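Local coordinates for protein soluble lytic murein transglycosylase (Pseudomonas aeruginosa, PDB 5OHU) that probably cleaves the glycan strands of peptidoglycan as a lytic transglycosylase, a lyase taking part in both exolytic and endolytic turnover of the cell wall, at residues L187-R192 with V241-R246; K528-K533 with G554-S559; G211-S216 with G228-R233. All blocks are in the same frame, centred on the assembly; numbering follows the deposited sequence.

Interaction 1. Residues L187-R192 with V241-R246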
loop_
_atom_site.group_PDB
_atom_site.type_symbol
_atom_site.label_atom_id
_atom_site.label_comp_id
_atom_site.label_asym_id
_atom_site.label_seq_id
_atom_site.Cartn_x
_atom_site.Cartn_y
_atom_site.Cartn_z
ATOM N N LEU A 187 -7.388 7.152 -21.266
ATOM C CA LEU A 187 -7.192 6.361 -20.055
ATOM C C LEU A 187 -6.414 5.089 -20.343
ATOM O O LEU A 187 -5.584 4.664 -19.528
ATOM C CB LEU A 187 -8.545 6.011 -19.440
ATOM C CG LEU A 187 -9.326 7.226 -18.967
ATOM C CD1 LEU A 187 -10.751 6.848 -18.563
ATOM C CD2 LEU A 187 -8.573 7.845 -17.803
ATOM N N ALA A 188 -6.694 4.447 -21.480
ATOM C CA ALA A 188 -5.967 3.235 -21.829
ATOM C C ALA A 188 -4.505 3.551 -22.108
ATOM O O ALA A 188 -3.609 2.780 -21.739
ATOM C CB ALA A 188 -6.619 2.560 -23.039
ATOM N N ALA A 189 -4.248 4.687 -22.763
ATOM C CA ALA A 189 -2.874 5.080 -23.039
ATOM C C ALA A 189 -2.141 5.408 -21.751
ATOM O O ALA A 189 -0.971 5.043 -21.589
ATOM C CB ALA A 189 -2.855 6.272 -24.002
ATOM N N GLU A 190 -2.834 6.056 -20.804
ATOM C CA GLU A 190 -2.223 6.376 -19.514
ATOM C C GLU A 190 -1.842 5.112 -18.752
ATOM O O GLU A 190 -0.788 5.053 -18.118
ATOM C CB GLU A 190 -3.178 7.234 -18.680
ATOM C CG GLU A 190 -3.292 8.674 -19.166
ATOM C CD GLU A 190 -4.466 9.425 -18.563
ATOM O OE1 GLU A 190 -5.315 8.775 -17.924
ATOM O OE2 GLU A 190 -4.550 10.660 -18.741
ATOM N N ALA A 191 -2.693 4.094 -18.795
ATOM C CA ALA A 191 -2.444 2.848 -18.088
ATOM C C ALA A 191 -1.527 1.915 -18.861
ATOM O O ALA A 191 -1.319 0.777 -18.423
ATOM C CB ALA A 191 -3.767 2.142 -17.788
ATOM N N ARG A 192 -0.997 2.367 -20.000
ATOM C CA ARG A 192 -0.061 1.587 -20.814
ATOM C C ARG A 192 -0.696 0.307 -21.343
ATOM O O ARG A 192 0.003 -0.675 -21.595
ATOM C CB ARG A 192 1.222 1.260 -20.040
ATOM C CG ARG A 192 1.925 2.461 -19.448
ATOM C CD ARG A 192 3.142 2.068 -18.622
ATOM N NE ARG A 192 3.577 3.171 -17.768
ATOM C CZ ARG A 192 4.627 3.955 -18.016
ATOM N NH1 ARG A 192 5.372 3.758 -19.097
ATOM N NH2 ARG A 192 4.932 4.942 -17.177
ATOM N N VAL A 241 -0.488 15.867 -26.708
ATOM C CA VAL A 241 0.722 16.477 -26.174
ATOM C C VAL A 241 0.713 16.439 -24.652
ATOM O O VAL A 241 1.730 16.128 -24.022
ATOM C CB VAL A 241 0.868 17.902 -26.734
ATOM C CG1 VAL A 241 1.889 18.700 -25.939
ATOM C CG2 VAL A 241 1.259 17.819 -28.208
ATOM N N GLY A 242 -0.438 16.705 -24.041
ATOM C CA GLY A 242 -0.488 16.723 -22.588
ATOM C C GLY A 242 -0.196 15.368 -21.986
ATOM O O GLY A 242 0.517 15.260 -20.983
ATOM N N LEU A 243 -0.740 14.309 -22.597
ATOM C CA LEU A 243 -0.426 12.960 -22.147
ATOM C C LEU A 243 1.067 12.696 -22.258
ATOM O O LEU A 243 1.694 12.175 -21.321
ATOM C CB LEU A 243 -1.224 11.931 -22.956
ATOM C CG LEU A 243 -1.081 10.491 -22.444
ATOM C CD1 LEU A 243 -2.434 9.813 -22.445
ATOM C CD2 LEU A 243 -0.106 9.720 -23.301
ATOM N N GLY A 244 1.659 13.080 -23.390
ATOM C CA GLY A 244 3.082 12.849 -23.576
ATOM C C GLY A 244 3.940 13.616 -22.587
ATOM O O GLY A 244 4.922 13.088 -22.064
ATOM N N LEU A 245 3.571 14.862 -22.288
ATOM C CA LEU A 245 4.376 15.609 -21.326
ATOM C C LEU A 245 4.265 15.023 -19.930
ATOM O O LEU A 245 5.253 14.991 -19.190
ATOM C CB LEU A 245 3.998 17.085 -21.306
ATOM C CG LEU A 245 4.246 17.794 -22.625
ATOM C CD1 LEU A 245 3.422 19.066 -22.732
ATOM C CD2 LEU A 245 5.717 18.077 -22.725
ATOM N N ARG A 246 3.078 14.545 -19.555
ATOM C CA ARG A 246 2.930 13.913 -18.243
ATOM C C ARG A 246 3.747 12.635 -18.166
ATOM O O ARG A 246 4.381 12.351 -17.142
ATOM C CB ARG A 246 1.453 13.624 -17.950
ATOM C CG ARG A 246 0.808 14.676 -17.038
ATOM C CD ARG A 246 -0.512 15.176 -17.574
ATOM N NE ARG A 246 -1.366 14.089 -18.047
ATOM C CZ ARG A 246 -2.301 14.219 -18.987
ATOM N NH1 ARG A 246 -2.510 15.402 -19.568
ATOM N NH2 ARG A 246 -3.015 13.158 -19.345
#

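Interaction 2. Residues K528-K533 with G554-S559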
loop_
_atom_site.group_PDB
_atom_site.type_symbol
_atom_site.label_atom_id
_atom_site.label_comp_id
_atom_site.label_asym_id
_atom_site.label_seq_id
_atom_site.Cartn_x
_atom_site.Cartn_y
_atom_site.Cartn_z
ATOM N N LYS A 528 22.537 -16.193 -1.569
ATOM C CA LYS A 528 23.612 -17.087 -1.992
ATOM C C LYS A 528 24.942 -16.346 -2.097
ATOM O O LYS A 528 25.986 -16.904 -1.746
ATOM C CB LYS A 528 23.252 -17.772 -3.312
ATOM C CG LYS A 528 22.180 -18.849 -3.163
ATOM C CD LYS A 528 21.938 -19.668 -4.446
ATOM C CE LYS A 528 20.859 -19.042 -5.327
ATOM N NZ LYS A 528 20.435 -19.957 -6.428
ATOM N N GLU A 529 24.920 -15.091 -2.549
ATOM C CA GLU A 529 26.143 -14.300 -2.634
ATOM C C GLU A 529 26.710 -14.010 -1.249
ATOM O O GLU A 529 27.921 -14.143 -1.023
ATOM C CB GLU A 529 25.869 -12.996 -3.388
ATOM C CG GLU A 529 25.993 -13.117 -4.903
ATOM C CD GLU A 529 25.233 -12.033 -5.659
ATOM O OE1 GLU A 529 24.913 -12.257 -6.851
ATOM O OE2 GLU A 529 24.949 -10.966 -5.065
ATOM N N THR A 530 25.843 -13.599 -0.315
ATOM C CA THR A 530 26.255 -13.394 1.070
ATOM C C THR A 530 26.858 -14.664 1.648
ATOM O O THR A 530 27.911 -14.629 2.302
ATOM C CB THR A 530 25.053 -12.945 1.900
ATOM O OG1 THR A 530 24.515 -11.745 1.337
ATOM C CG2 THR A 530 25.463 -12.674 3.341
ATOM N N SER A 531 26.223 -15.799 1.369
ATOM C CA SER A 531 26.727 -17.088 1.827
ATOM C C SER A 531 28.142 -17.343 1.322
ATOM O O SER A 531 29.007 -17.809 2.073
ATOM C CB SER A 531 25.773 -18.191 1.370
ATOM O OG SER A 531 26.363 -19.468 1.508
ATOM N N ARG A 532 28.402 -17.046 0.050
ATOM C CA ARG A 532 29.746 -17.279 -0.468
ATOM C C ARG A 532 30.735 -16.266 0.090
ATOM O O ARG A 532 31.883 -16.613 0.379
ATOM C CB ARG A 532 29.751 -17.256 -1.997
ATOM C CG ARG A 532 28.868 -18.315 -2.639
ATOM C CD ARG A 532 29.119 -18.410 -4.137
ATOM N NE ARG A 532 27.880 -18.688 -4.868
ATOM C CZ ARG A 532 27.099 -17.756 -5.415
ATOM N NH1 ARG A 532 27.442 -16.478 -5.315
ATOM N NH2 ARG A 532 25.985 -18.107 -6.054
ATOM N N LYS A 533 30.303 -15.015 0.262
ATOM C CA LYS A 533 31.209 -13.969 0.720
ATOM C C LYS A 533 31.709 -14.251 2.132
ATOM O O LYS A 533 32.885 -14.034 2.437
ATOM C CB LYS A 533 30.506 -12.612 0.660
ATOM C CG LYS A 533 31.447 -11.423 0.697
ATOM C CD LYS A 533 32.499 -11.570 -0.396
ATOM C CE LYS A 533 32.949 -10.231 -0.936
ATOM N NZ LYS A 533 31.828 -9.450 -1.487
ATOM N N GLY A 554 21.030 -12.673 6.950
ATOM C CA GLY A 554 20.533 -11.307 6.964
ATOM C C GLY A 554 21.444 -10.360 7.729
ATOM O O GLY A 554 21.664 -9.219 7.309
ATOM N N ALA A 555 21.977 -10.810 8.869
ATOM C CA ALA A 555 22.905 -9.978 9.633
ATOM C C ALA A 555 24.165 -9.699 8.837
ATOM O O ALA A 555 24.672 -8.570 8.846
ATOM C CB ALA A 555 23.269 -10.654 10.961
ATOM N N ALA A 556 24.695 -10.722 8.162
ATOM C CA ALA A 556 25.887 -10.534 7.346
ATOM C C ALA A 556 25.633 -9.530 6.224
ATOM O O ALA A 556 26.387 -8.567 6.057
ATOM C CB ALA A 556 26.350 -11.880 6.782
ATOM N N TYR A 557 24.565 -9.735 5.448
ATOM C CA TYR A 557 24.253 -8.795 4.374
ATOM C C TYR A 557 24.043 -7.384 4.918
ATOM O O TYR A 557 24.573 -6.410 4.369
ATOM C CB TYR A 557 23.016 -9.257 3.601
ATOM C CG TYR A 557 22.611 -8.225 2.583
ATOM C CD1 TYR A 557 23.324 -8.097 1.393
ATOM C CD2 TYR A 557 21.536 -7.379 2.814
ATOM C CE1 TYR A 557 22.978 -7.152 0.459
ATOM C CE2 TYR A 557 21.178 -6.424 1.888
ATOM C CZ TYR A 557 21.905 -6.316 0.712
ATOM O OH TYR A 557 21.572 -5.365 -0.216
ATOM N N LEU A 558 23.297 -7.261 6.014
ATOM C CA LEU A 558 23.075 -5.959 6.634
ATOM C C LEU A 558 24.394 -5.293 7.026
ATOM O O LEU A 558 24.540 -4.068 6.915
ATOM C CB LEU A 558 22.164 -6.132 7.849
ATOM C CG LEU A 558 21.694 -4.899 8.614
ATOM C CD1 LEU A 558 20.984 -3.917 7.697
ATOM C CD2 LEU A 558 20.781 -5.333 9.747
ATOM N N SER A 559 25.380 -6.081 7.463
ATOM C CA SER A 559 26.651 -5.476 7.843
ATOM C C SER A 559 27.427 -4.992 6.624
ATOM O O SER A 559 28.189 -4.027 6.732
ATOM C CB SER A 559 27.487 -6.460 8.663
ATOM O OG SER A 559 28.090 -7.424 7.823
#

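Interaction 3. Residues G211-S216 with G228-R233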
loop_
_atom_site.group_PDB
_atom_site.type_symbol
_atom_site.label_atom_id
_atom_site.label_comp_id
_atom_site.label_asym_id
_atom_site.label_seq_id
_atom_site.Cartn_x
_atom_site.Cartn_y
_atom_site.Cartn_z
ATOM N N GLY A 211 -5.708 9.604 -32.703
ATOM C CA GLY A 211 -5.746 8.477 -31.784
ATOM C C GLY A 211 -4.524 7.590 -31.920
ATOM O O GLY A 211 -3.932 7.163 -30.928
ATOM N N ALA A 212 -4.117 7.322 -33.153
ATOM C CA ALA A 212 -2.870 6.603 -33.369
ATOM C C ALA A 212 -1.688 7.409 -32.845
ATOM O O ALA A 212 -0.722 6.850 -32.308
ATOM C CB ALA A 212 -2.705 6.297 -34.860
ATOM N N LEU A 213 -1.764 8.729 -32.980
ATOM C CA LEU A 213 -0.710 9.595 -32.478
ATOM C C LEU A 213 -0.648 9.535 -30.968
ATOM O O LEU A 213 0.442 9.548 -30.376
ATOM C CB LEU A 213 -0.963 11.024 -32.952
ATOM C CG LEU A 213 0.219 11.925 -33.244
ATOM C CD1 LEU A 213 1.267 11.143 -34.056
ATOM C CD2 LEU A 213 -0.279 13.154 -34.027
ATOM N N MET A 214 -1.812 9.480 -30.322
ATOM C CA MET A 214 -1.824 9.336 -28.875
ATOM C C MET A 214 -1.082 8.074 -28.452
ATOM O O MET A 214 -0.246 8.116 -27.544
ATOM C CB MET A 214 -3.256 9.327 -28.350
ATOM C CG MET A 214 -3.336 9.119 -26.847
ATOM S SD MET A 214 -4.911 9.671 -26.178
ATOM C CE MET A 214 -4.659 11.444 -26.141
ATOM N N VAL A 215 -1.357 6.950 -29.117
ATOM C CA VAL A 215 -0.709 5.699 -28.728
ATOM C C VAL A 215 0.803 5.793 -28.930
ATOM O O VAL A 215 1.586 5.423 -28.052
ATOM C CB VAL A 215 -1.321 4.508 -29.495
ATOM C CG1 VAL A 215 -0.558 3.209 -29.167
ATOM C CG2 VAL A 215 -2.826 4.368 -29.173
ATOM N N SER A 216 1.231 6.290 -30.094
ATOM C CA SER A 216 2.659 6.425 -30.385
ATOM C C SER A 216 3.363 7.322 -29.373
ATOM O O SER A 216 4.465 7.008 -28.912
ATOM C CB SER A 216 2.849 6.977 -31.792
ATOM O OG SER A 216 4.237 7.067 -32.093
ATOM N N GLY A 228 7.356 20.914 -34.543
ATOM C CA GLY A 228 6.712 21.150 -35.824
ATOM C C GLY A 228 5.626 20.147 -36.169
ATOM O O GLY A 228 4.711 20.476 -36.934
ATOM N N ARG A 229 5.704 18.930 -35.628
ATOM C CA ARG A 229 4.743 17.889 -35.951
ATOM C C ARG A 229 3.515 17.928 -35.050
ATOM O O ARG A 229 2.482 17.353 -35.405
ATOM C CB ARG A 229 5.419 16.511 -35.854
ATOM C CG ARG A 229 4.790 15.399 -36.691
ATOM C CD ARG A 229 3.836 14.548 -35.855
ATOM N NE ARG A 229 2.950 13.688 -36.648
ATOM C CZ ARG A 229 1.763 14.063 -37.120
ATOM N NH1 ARG A 229 1.322 15.296 -36.902
ATOM N NH2 ARG A 229 1.013 13.207 -37.813
ATOM N N PHE A 230 3.598 18.593 -33.900
ATOM C CA PHE A 230 2.477 18.584 -32.968
ATOM C C PHE A 230 1.888 19.982 -32.825
ATOM O O PHE A 230 1.655 20.449 -31.712
ATOM C CB PHE A 230 2.932 18.019 -31.621
ATOM C CG PHE A 230 3.359 16.581 -31.696
ATOM C CD1 PHE A 230 2.427 15.553 -31.559
ATOM C CD2 PHE A 230 4.672 16.252 -31.959
ATOM C CE1 PHE A 230 2.808 14.237 -31.642
ATOM C CE2 PHE A 230 5.065 14.928 -32.047
ATOM C CZ PHE A 230 4.133 13.918 -31.887
ATOM N N SER A 231 1.595 20.625 -33.955
ATOM C CA SER A 231 1.269 22.044 -34.028
ATOM C C SER A 231 -0.203 22.358 -34.283
ATOM O O SER A 231 -0.611 23.506 -34.096
ATOM C CB SER A 231 2.088 22.691 -35.148
ATOM O OG SER A 231 1.785 22.053 -36.385
ATOM N N GLN A 232 -0.995 21.389 -34.722
ATOM C CA GLN A 232 -2.384 21.632 -35.087
ATOM C C GLN A 232 -3.206 22.079 -33.877
ATOM O O GLN A 232 -3.272 21.378 -32.862
ATOM C CB GLN A 232 -2.938 20.349 -35.689
ATOM C CG GLN A 232 -4.340 20.412 -36.201
ATOM C CD GLN A 232 -4.686 19.157 -36.965
ATOM O OE1 GLN A 232 -4.468 19.081 -38.173
ATOM N NE2 GLN A 232 -5.195 18.150 -36.261
ATOM N N ARG A 233 -3.843 23.247 -33.985
ATOM C CA ARG A 233 -4.472 23.886 -32.823
ATOM C C ARG A 233 -5.885 23.342 -32.598
ATOM O O ARG A 233 -6.888 24.035 -32.775
ATOM C CB ARG A 233 -4.512 25.400 -32.987
ATOM C CG ARG A 233 -3.212 26.059 -33.356
ATOM C CD ARG A 233 -3.306 27.583 -33.157
ATOM N NE ARG A 233 -3.336 27.957 -31.740
ATOM C CZ ARG A 233 -2.437 28.741 -31.143
ATOM N NH1 ARG A 233 -1.435 29.262 -31.840
ATOM N NH2 ARG A 233 -2.547 29.014 -29.848
#

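Interaction 1. Residues L187-R192 with V241-R246
The guanidinium of Arg246 presents an edge to Glu190, whose OE2 lies near its plane, while one of its faces rests against the helix it grows from, with Leu243 CA 3.8 Å above the plane and displaced toward the rim. The carboxylate of Glu190 does not lie flat against this group: the two planes stand 74° apart, and NH2 and OE2 are the one polar pair that meets, so this is not a two-pronged bridge. NH2 of Arg246 sits 3.0 Å from OE2 of Glu190, a salt bridge, but the hydrogen bond within it is weak, bent to 121° at the hydrogen. Arg246 gets there by folding at chi2 and chi3, which carries the guanidinium back along its own helix. Glu280, on helix 271-287, also touches the Arg246 side chain.

The two segments belong to helices 178-190 and 235-251 of the long, largely helical and almost strand-free fold of Slt, and they approach where the first of these ends. Arg192, with positive phi, leaves the helix in a Schellman motif, and its N bonds to Ala189 O as one of the two bonds back into the last turn.

Beside the charged pair the contact is apolar. Leu243, its CG anti to the backbone N (chi1 -173°), sends CD1 to the aliphatic part of Glu190, 3.6 Å from CG, and the same methyl lies 3.9 Å from Ala189 CB. Ala218 of helix 208-219 touches both Ala189 and Leu243, and Arg247 NH2 takes up Ala189 O by a hydrogen bond.

Interaction 2. Residues K528-K533 with G554-S559
With CG2 anti to its backbone N and OG1 anti to its carbonyl carbon (chi1 -58°), Thr530 puts both branches against helix 547-564, each on a different residue. The methyl goes to Ala556: CG2 lies 3.6 Å from Ala556 CB and 3.7 Å from the backbone N of Tyr557. The hydroxyl goes to Tyr557, where OG1 is 3.7 Å from CB and 3.8 Å from CD1 of the ring, approaching obliquely. Tyr557 turns its own CG anti to the backbone N, and its side chain crosses that of Thr530 at about a right angle.

No hydrogen bond joins the two segments. The polar partner of Thr530 OG1 is Thr526 O, so the hydroxyl is tied to a carbonyl one turn back in its own helix and packs against Tyr557 without bonding to it. With a small alanine facing a threonine, the backbones come close, and CA of Thr530 is only 6.0 Å from CA of Tyr557.

This is helix-helix packing inside the lysozyme-like transglycosylase SLT domain, between helices 524-534 and 547-564. Neighbours on the two helices widen the same interface: Ala556 also touches Phe534, Tyr557 touches Thr526, and Gln560 lies against Thr530. Away from this seam, Leu558 packs on Trp495 and Ile499 of helix 493-504.

Within helix 547-564, Ser559 OG donates a 2.7 Å hydrogen bond to Ala556 O. The donor arrives at 129° to the C=O bond, a little out of the carbonyl plane. Phe534 touches this serine as well.

Interaction 3. Residues G211-S216 with G228-R233
Leu213 carries the contact, its branched end set against two consecutive residues of the opposing loop, Arg229 and Phe230. Toward Arg229, CD2 sits squarely over the middle of the guanidinium, 3.8 Å from CZ, with NH1 and NH2 at similar range. The methyl therefore meets the flat face of the group, while the N-H bonds, which lie in the plane, point elsewhere. The other methyl, CD1, comes 4.0 Å from Arg229 NE. The two side chains approach from opposite directions, and a bend at chi2 (-97°) swings the arginine's outer part over the leucine.

Phe230 closes on Leu213 along another line. Its CE1 is 3.8 Å from Leu213 CG and 4.0 Å from CD2, the side chains running at a slant to each other and the ring meeting the leucine obliquely. The phenylalanine is also covered from its own segment: Arg229 CD lies 4.0 Å above one face of the ring, toward the rim. Leucine, arginine and phenylalanine thus form a small three-way cluster in which Arg229 CD overlies the rim of the ring and the guanidinium face meets a leucine methyl.

Every contact here is van der Waals in kind; no hydrogen bond or salt bridge crosses between the segments. The burial is graded, with Phe230 buried, Leu213 partly exposed and Arg229 on the outside, so the cationic group spreads its face over apolar atoms at the surface.

The segment 228-233 belongs to the connection between helices 208-219 and 235-251, and the cluster folds that connection back onto the first of them. Phe230 reaches on to Val217 of helix 208-219 and Val241 of helix 235-251, while Val215 packs on Leu185 of helix 178-190 and Ala197 of helix 194-201.

In the fold
Interactions 1 and 3 are neighbours, with centres 12 Å apart, and are joined in sequence: the loop of interaction 3 leads into helix 235-251 of interaction 1. They touch through Val241 with Phe230, and interaction 3 is nested in the chain loop that interaction 1 closes. Both are partly buried and use an arginine, paired with a carboxylate in interaction 1 and laid face-on against a leucine methyl in interaction 3. Interaction 2 stands apart, its centre 42 Å from interaction 1 and 52 Å from interaction 3. Lying in the transglycosylase SLT domain, it is the buried one, built from small side chains and a tyrosine without ion pairing.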